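Local atomic coordinates of esterase Rv0045c (PDB entry 6WYN), a protein that hydrolyses carboxylic esters, preferring short, straight-chain alkyl esters, and is probably involved in the ester and lipid metabolism of Mycobacterium tuberculosis. Residues Ser155-Leu159 with Val180-Leu185; Gly173-Asp179 with Ala271-Arg277. One frame throughout, in Å; residues are numbered along the deposited sequence.

Interaction 1. Residues Ser155-Leu159 with Val180-Leu185; sequences SLGGL and VTPSAL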
ATOM      1  N   SER A 155       5.788   1.185   1.143  1.00 15.44           N
ATOM      2  CA  SER A 155       6.740   0.484   0.214  1.00 17.05           C
ATOM      3  C   SER A 155       6.554   0.942  -1.270  1.00 15.18           C
ATOM      4  O   SER A 155       6.760   2.109  -1.552  1.00 16.28           O
ATOM      5  CB  SER A 155       6.683  -1.001   0.410  1.00 17.52           C
ATOM      6  OG  SER A 155       7.935  -1.578   0.016  1.00 21.63           O
ATOM      7  N   LEU A 156       6.237   0.083  -2.225  1.00 15.03           N
ATOM      8  CA  LEU A 156       6.011   0.517  -3.636  1.00 15.68           C
ATOM      9  C   LEU A 156       5.046   1.711  -3.710  1.00 13.70           C
ATOM     10  O   LEU A 156       5.285   2.648  -4.470  1.00 13.97           O
ATOM     11  CB  LEU A 156       5.437  -0.682  -4.385  1.00 17.38           C
ATOM     12  CG  LEU A 156       5.152  -0.490  -5.873  1.00 18.79           C
ATOM     13  CD1 LEU A 156       6.409  -0.042  -6.644  1.00 19.57           C
ATOM     14  CD2 LEU A 156       4.627  -1.802  -6.442  1.00 18.53           C
ATOM     15  N   GLY A 157       3.980   1.678  -2.914  1.00 11.53           N
ATOM     16  CA  GLY A 157       3.037   2.788  -2.777  1.00 12.18           C
ATOM     17  C   GLY A 157       3.670   4.082  -2.363  1.00 12.34           C
ATOM     18  O   GLY A 157       3.236   5.129  -2.867  1.00 13.03           O
ATOM     19  N   GLY A 158       4.604   4.061  -1.396  1.00 13.58           N
ATOM     20  CA  GLY A 158       5.303   5.283  -0.953  1.00 12.45           C
ATOM     21  C   GLY A 158       6.154   5.913  -2.062  1.00 12.49           C
ATOM     22  O   GLY A 158       6.154   7.168  -2.182  1.00 13.45           O
ATOM     23  N   LEU A 159       6.846   5.100  -2.851  1.00 12.58           N
ATOM     24  CA  LEU A 159       7.674   5.615  -3.987  1.00 14.05           C
ATOM     25  C   LEU A 159       6.722   6.111  -5.098  1.00 14.28           C
ATOM     26  O   LEU A 159       6.978   7.184  -5.669  1.00 13.06           O
ATOM     27  CB  LEU A 159       8.622   4.513  -4.464  1.00 14.45           C
ATOM     28  CG  LEU A 159       9.536   3.925  -3.385  1.00 16.45           C
ATOM     29  CD1 LEU A 159      10.655   3.136  -4.008  1.00 17.53           C
ATOM     30  CD2 LEU A 159      10.108   5.018  -2.501  1.00 16.77           C
ATOM     31  N   VAL A 180       9.656   2.889   3.876  1.00 10.71           N
ATOM     32  CA  VAL A 180      10.406   2.868   2.601  1.00 11.61           C
ATOM     33  C   VAL A 180      11.127   4.194   2.349  1.00 12.21           C
ATOM     34  O   VAL A 180      10.642   5.245   2.747  1.00 11.32           O
ATOM     35  CB  VAL A 180       9.437   2.530   1.445  1.00 11.39           C
ATOM     36  CG1 VAL A 180       8.530   3.718   1.153  1.00 11.05           C
ATOM     37  CG2 VAL A 180      10.191   2.072   0.203  1.00 12.13           C
ATOM     38  N   THR A 181      12.230   4.109   1.607  1.00 12.29           N
ATOM     39  CA  THR A 181      12.875   5.246   0.892  1.00 13.90           C
ATOM     40  C   THR A 181      13.266   4.719  -0.496  1.00 12.86           C
ATOM     41  O   THR A 181      13.306   3.512  -0.705  1.00 12.88           O
ATOM     42  CB  THR A 181      14.108   5.776   1.647  1.00 14.96           C
ATOM     43  OG1 THR A 181      15.167   4.851   1.375  1.00 15.02           O
ATOM     44  CG2 THR A 181      13.913   5.892   3.148  1.00 15.30           C
ATOM     45  N   PRO A 182      13.640   5.574  -1.467  1.00 13.50           N
ATOM     46  CA  PRO A 182      14.121   5.072  -2.757  1.00 13.99           C
ATOM     47  C   PRO A 182      15.244   4.047  -2.589  1.00 15.18           C
ATOM     48  O   PRO A 182      15.159   2.950  -3.141  1.00 15.54           O
ATOM     49  CB  PRO A 182      14.594   6.335  -3.435  1.00 13.16           C
ATOM     50  CG  PRO A 182      13.642   7.361  -2.889  1.00 13.73           C
ATOM     51  CD  PRO A 182      13.589   7.046  -1.407  1.00 13.93           C
ATOM     52  N   SER A 183      16.247   4.367  -1.756  1.00 15.28           N
ATOM     53  CA  SER A 183      17.407   3.460  -1.536  1.00 16.61           C
ATOM     54  C   SER A 183      16.940   2.117  -0.966  1.00 15.98           C
ATOM     55  O   SER A 183      17.464   1.064  -1.373  1.00 16.29           O
ATOM     56  CB  SER A 183      18.456   4.118  -0.666  1.00 15.93           C
ATOM     57  OG  SER A 183      18.871   5.343  -1.254  1.00 16.18           O
ATOM     58  N   ALA A 184      15.999   2.127  -0.019  1.00 15.41           N
ATOM     59  CA  ALA A 184      15.585   0.893   0.680  1.00 15.49           C
ATOM     60  C   ALA A 184      14.895  -0.052  -0.304  1.00 15.01           C
ATOM     61  O   ALA A 184      15.169  -1.274  -0.301  1.00 15.68           O
ATOM     62  CB  ALA A 184      14.690   1.259   1.845  1.00 15.92           C
ATOM     63  N   LEU A 185      13.995   0.453  -1.129  1.00 16.60           N
ATOM     64  CA  LEU A 185      13.313  -0.455  -2.088  1.00 17.18           C
ATOM     65  C   LEU A 185      14.319  -0.903  -3.165  1.00 15.47           C
ATOM     66  O   LEU A 185      14.243  -2.034  -3.570  1.00 15.06           O
ATOM     67  CB  LEU A 185      12.087   0.233  -2.712  1.00 19.11           C
ATOM     68  CG  LEU A 185      11.146  -0.718  -3.467  1.00 21.63           C
ATOM     69  CD1 LEU A 185      10.895  -1.999  -2.713  1.00 25.45           C
ATOM     70  CD2 LEU A 185       9.800  -0.051  -3.745  1.00 24.78           C
TER
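Ser-155 and Val-180 bring their backbones within 5.0 Å, CA to CA, where the turn entering helix 156-167 meets the turn entering helix 182-200; further on, the CA atoms of Leu-159 and Pro-182 are 6.6 Å apart. Ser-155 has phi 46° and psi -121°, the strained backbone of a nucleophile elbow, here Gly-153 to Gly-157 in the GxSxG pattern of alpha/beta hydrolases. Val-180 lies against this turn: its CB is 3.6 Å from Ser-155 CA, and CG1 faces the backbone N and O of Ser-155. CG1 also lies 4.2 Å from Gly-158 CA, on the side where this glycine carries no side chain. Leu-159 reaches across between Val-180 and Leu-185. Its CD2 sits over the Thr-181 to Pro-182 peptide, 3.7 Å from Pro-182 N, while CD1 presses on Leu-185 CD2 at 3.3 Å, tighter than ordinary van der Waals contact. Leu-185 extends toward the elbow because its CG stands opposite the backbone N (chi1 -167°), placing CD2 near Leu-156 CA and CD1 4.0 Å from Ser-155 OG. On the second helix, Thr-181 is the N-cap, its OG1 accepting from Ala-184 N at 3.2 Å. Phe-283 also touches Ser-155 and Leu-185. The two segments meet without a hydrogen bond, through apolar contact, and Val-180 and Leu-185 pack against the elbow of the inferred nucleophile; Ser-155 OG finds its polar partner in His-310 NE2.

Interaction 2. Residues Gly173-Asp179 with Ala271-Arg277; sequences GELVLVD and APITLVR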
ATOM      1  N   GLY A 173      -0.265  17.801  -0.982  1.00 30.58           N
ATOM      2  CA  GLY A 173       0.214  18.794  -0.005  1.00 30.86           C
ATOM      3  C   GLY A 173       1.273  18.189   0.904  1.00 27.74           C
ATOM      4  O   GLY A 173       2.196  18.929   1.305  1.00 29.83           O
ATOM      5  N   GLU A 174       1.170  16.881   1.204  1.00 25.79           N
ATOM      6  CA  GLU A 174       1.911  16.239   2.318  1.00 24.76           C
ATOM      7  C   GLU A 174       2.047  14.736   2.039  1.00 20.68           C
ATOM      8  O   GLU A 174       1.057  14.149   1.577  1.00 18.95           O
ATOM      9  CB  GLU A 174       1.082  16.621   3.538  1.00 29.52           C
ATOM     10  CG  GLU A 174       1.637  16.187   4.836  1.00 36.00           C
ATOM     11  CD  GLU A 174       2.427  17.253   5.572  1.00 36.86           C
ATOM     12  OE1 GLU A 174       2.149  18.476   5.403  1.00 39.85           O
ATOM     13  OE2 GLU A 174       3.302  16.835   6.329  1.00 35.17           O
ATOM     14  N   LEU A 175       3.240  14.167   2.218  1.00 17.57           N
ATOM     15  CA  LEU A 175       3.509  12.723   2.013  1.00 17.77           C
ATOM     16  C   LEU A 175       3.764  12.055   3.363  1.00 18.85           C
ATOM     17  O   LEU A 175       4.568  12.571   4.178  1.00 18.83           O
ATOM     18  CB  LEU A 175       4.734  12.496   1.140  1.00 20.29           C
ATOM     19  CG  LEU A 175       4.600  12.900  -0.321  1.00 23.52           C
ATOM     20  CD1 LEU A 175       5.958  13.070  -0.977  1.00 24.12           C
ATOM     21  CD2 LEU A 175       3.788  11.873  -1.073  1.00 27.46           C
ATOM     22  N   VAL A 176       3.194  10.874   3.541  1.00 16.82           N
ATOM     23  CA  VAL A 176       3.580   9.954   4.633  1.00 15.41           C
ATOM     24  C   VAL A 176       4.054   8.679   3.959  1.00 14.29           C
ATOM     25  O   VAL A 176       3.241   8.035   3.261  1.00 14.87           O
ATOM     26  CB  VAL A 176       2.433   9.716   5.622  1.00 16.12           C
ATOM     27  CG1 VAL A 176       2.877   8.787   6.720  1.00 15.57           C
ATOM     28  CG2 VAL A 176       1.881  11.023   6.199  1.00 17.17           C
ATOM     29  N   LEU A 177       5.335   8.358   4.144  1.00 13.07           N
ATOM     30  CA  LEU A 177       5.993   7.147   3.622  1.00 13.23           C
ATOM     31  C   LEU A 177       5.944   6.092   4.712  1.00 12.29           C
ATOM     32  O   LEU A 177       6.490   6.360   5.851  1.00 12.98           O
ATOM     33  CB  LEU A 177       7.446   7.454   3.244  1.00 14.50           C
ATOM     34  CG  LEU A 177       7.664   8.447   2.110  1.00 17.19           C
ATOM     35  CD1 LEU A 177       9.147   8.583   1.840  1.00 19.06           C
ATOM     36  CD2 LEU A 177       6.973   8.010   0.820  1.00 18.33           C
ATOM     37  N   VAL A 178       5.429   4.907   4.408  1.00 11.44           N
ATOM     38  CA  VAL A 178       5.451   3.807   5.408  1.00 11.98           C
ATOM     39  C   VAL A 178       6.558   2.831   5.048  1.00 12.09           C
ATOM     40  O   VAL A 178       6.429   2.090   4.054  1.00 12.00           O
ATOM     41  CB  VAL A 178       4.071   3.173   5.577  1.00 12.07           C
ATOM     42  CG1 VAL A 178       4.050   2.063   6.600  1.00 12.59           C
ATOM     43  CG2 VAL A 178       3.066   4.239   5.952  1.00 12.52           C
ATOM     44  N   ASP A 179       7.587   2.795   5.924  1.00 11.66           N
ATOM     45  CA  ASP A 179       8.733   1.868   5.907  1.00 11.28           C
ATOM     46  C   ASP A 179       9.380   1.774   4.522  1.00 10.33           C
ATOM     47  O   ASP A 179       9.725   0.675   4.120  1.00 10.94           O
ATOM     48  CB  ASP A 179       8.314   0.496   6.441  1.00 12.44           C
ATOM     49  CG  ASP A 179       9.440  -0.237   7.169  1.00 14.35           C
ATOM     50  OD1 ASP A 179      10.023   0.368   8.067  1.00 13.78           O
ATOM     51  OD2 ASP A 179       9.755  -1.415   6.803  1.00 15.55           O
ATOM     52  N   ALA A 271       6.301  19.086  -1.247  1.00 26.13           N
ATOM     53  CA  ALA A 271       5.468  18.458  -0.190  1.00 24.31           C
ATOM     54  C   ALA A 271       6.354  18.005   0.976  1.00 21.49           C
ATOM     55  O   ALA A 271       7.329  17.302   0.768  1.00 22.35           O
ATOM     56  CB  ALA A 271       4.735  17.291  -0.779  1.00 25.44           C
ATOM     57  N   PRO A 272       6.057  18.376   2.228  1.00 17.89           N
ATOM     58  CA  PRO A 272       6.715  17.774   3.384  1.00 19.66           C
ATOM     59  C   PRO A 272       6.569  16.251   3.415  1.00 18.31           C
ATOM     60  O   PRO A 272       5.556  15.717   2.995  1.00 19.62           O
ATOM     61  CB  PRO A 272       5.980  18.406   4.582  1.00 20.80           C
ATOM     62  CG  PRO A 272       5.510  19.751   4.024  1.00 20.61           C
ATOM     63  CD  PRO A 272       5.082  19.396   2.614  1.00 21.30           C
ATOM     64  N   ILE A 273       7.621  15.587   3.852  1.00 15.34           N
ATOM     65  CA  ILE A 273       7.692  14.113   3.972  1.00 15.47           C
ATOM     66  C   ILE A 273       7.830  13.694   5.423  1.00 14.93           C
ATOM     67  O   ILE A 273       8.771  14.180   6.104  1.00 14.59           O
ATOM     68  CB  ILE A 273       8.870  13.573   3.164  1.00 15.41           C
ATOM     69  CG1 ILE A 273       8.718  13.897   1.676  1.00 17.88           C
ATOM     70  CG2 ILE A 273       9.001  12.071   3.418  1.00 16.04           C
ATOM     71  CD1 ILE A 273       9.944  13.569   0.857  1.00 16.83           C
ATOM     72  N   THR A 274       6.942  12.800   5.861  1.00 15.29           N
ATOM     73  CA  THR A 274       7.028  12.108   7.169  1.00 14.71           C
ATOM     74  C   THR A 274       7.377  10.668   6.864  1.00 14.86           C
ATOM     75  O   THR A 274       6.763  10.101   5.977  1.00 15.50           O
ATOM     76  CB  THR A 274       5.731  12.243   7.965  1.00 16.04           C
ATOM     77  OG1 THR A 274       5.531  13.646   8.187  1.00 16.17           O
ATOM     78  CG2 THR A 274       5.782  11.497   9.277  1.00 18.05           C
ATOM     79  N   LEU A 275       8.268  10.063   7.616  1.00 12.94           N
ATOM     80  CA  LEU A 275       8.553   8.635   7.434  1.00 13.45           C
ATOM     81  C   LEU A 275       8.036   7.928   8.660  1.00 13.09           C
ATOM     82  O   LEU A 275       8.201   8.480   9.779  1.00 14.10           O
ATOM     83  CB  LEU A 275      10.063   8.436   7.240  1.00 14.63           C
ATOM     84  CG  LEU A 275      10.605   7.010   7.251  1.00 13.92           C
ATOM     85  CD1 LEU A 275      10.081   6.244   6.040  1.00 14.49           C
ATOM     86  CD2 LEU A 275      12.132   7.036   7.222  1.00 16.10           C
ATOM     87  N   VAL A 276       7.499   6.730   8.461  1.00 11.57           N
ATOM     88  CA  VAL A 276       7.058   5.832   9.551  1.00 13.15           C
ATOM     89  C   VAL A 276       7.849   4.559   9.371  1.00 15.01           C
ATOM     90  O   VAL A 276       7.634   3.911   8.304  1.00 14.96           O
ATOM     91  CB  VAL A 276       5.536   5.581   9.561  1.00 14.18           C
ATOM     92  CG1 VAL A 276       5.137   4.650  10.708  1.00 15.03           C
ATOM     93  CG2 VAL A 276       4.747   6.869   9.642  1.00 13.66           C
ATOM     94  N   ARG A 277       8.690   4.194  10.344  1.00 11.76           N
ATOM     95  CA  ARG A 277       9.372   2.891  10.259  1.00 14.59           C
ATOM     96  C   ARG A 277       8.714   1.896  11.204  1.00 13.90           C
ATOM     97  O   ARG A 277       8.227   2.302  12.283  1.00 14.09           O
ATOM     98  CB  ARG A 277      10.868   2.976  10.609  1.00 15.22           C
ATOM     99  CG  ARG A 277      11.759   3.622   9.560  1.00 16.26           C
ATOM    100  CD  ARG A 277      13.244   3.548   9.959  1.00 16.57           C
ATOM    101  NE  ARG A 277      13.459   2.181  10.395  1.00 19.34           N
ATOM    102  CZ  ARG A 277      13.878   1.810  11.623  1.00 24.90           C
ATOM    103  NH1 ARG A 277      14.269   2.732  12.485  1.00 26.12           N
ATOM    104  NH2 ARG A 277      13.901   0.521  11.982  1.00 23.38           N
TER
HETATM  105  O   HOH W   1      12.715  -0.165   8.733  1.00 12.16           O
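Leu-175 and Ile-273 begin a run of four parallel beta bridges that ends at Val-178 and Val-276, pairing neighbouring strands of the central sheet of the alpha/beta hydrolase fold. The axes of 174-178 and 273-277 approach to 4.7 Å and are inclined by 18°. Five backbone hydrogen bonds follow the parallel pattern, in which Leu-175 and Leu-177 each use both N and O toward the partner strand. The first, Leu-175 N to Pro-272 O, is nearly straight at 174°; the last, Asp-179 N to Val-276 O, is short at 2.6 Å and more bent, at 152°. CA-H...O contacts accompany them, such as Val-176 CA to Thr-274 O at 3.5 Å.

Apolar pairs form on both faces of these two strands. Leu-175 and Ile-273 lie side by side, CD1 to CG1 3.9 Å, and Ile-273 turns CG2 to Leu-177 CD1, while Leu-275 CD1 reaches the CB of Leu-177. On the face of Val-176, Thr-274 and Val-276, the valines meet through Val-176 CG1 and Val-276 CG2 at 4.0 Å, with helix 317-328 packed over them.

Polar groups gather at the two ends. Bent at chi2, the Glu-174 side chain crosses Pro-272 at about a right angle, Glu-174 OE2 3.6 Å from Pro-272 CB, and OE2 forms a salt bridge with Arg-300. At the other end Asp-179, inferred to be catalytic, gives OD2 to His-310 ND1 and Ser-281 OG, while OD1 accepts from Gly-278 N. Asp-179 OD1 and Arg-277 NE are too far apart for a salt bridge; a water lies within hydrogen-bonding distance of both, accepting from Arg-277 NE at 3.0 Å, at the edge of the guanidinium and in its plane.

The centres of interactions 1 and 2 are 11 Å apart, and their segments alternate along the chain: 155-159, 173-179, 180-185, then 271-277 after an intervening region rich in helix. Strand 174-178 belongs to interaction 2, and the chain beyond it, through the loop at Asp-179 and Val-180, enters interaction 1, joining the central sheet to helix 182-200. The two touch directly, through the probable hydrogen bond from Ser-155 N to Val-178 O, 3.1 Å, with Val-180 O packed 3.5 Å from Leu-275 CD1. Interaction 1 holds the inferred nucleophile and interaction 2 the inferred acid, their side chains about 6 Å apart; the side chain of His-310 lies about 3 Å from each, consistent with a Ser-His-Asp catalytic triad.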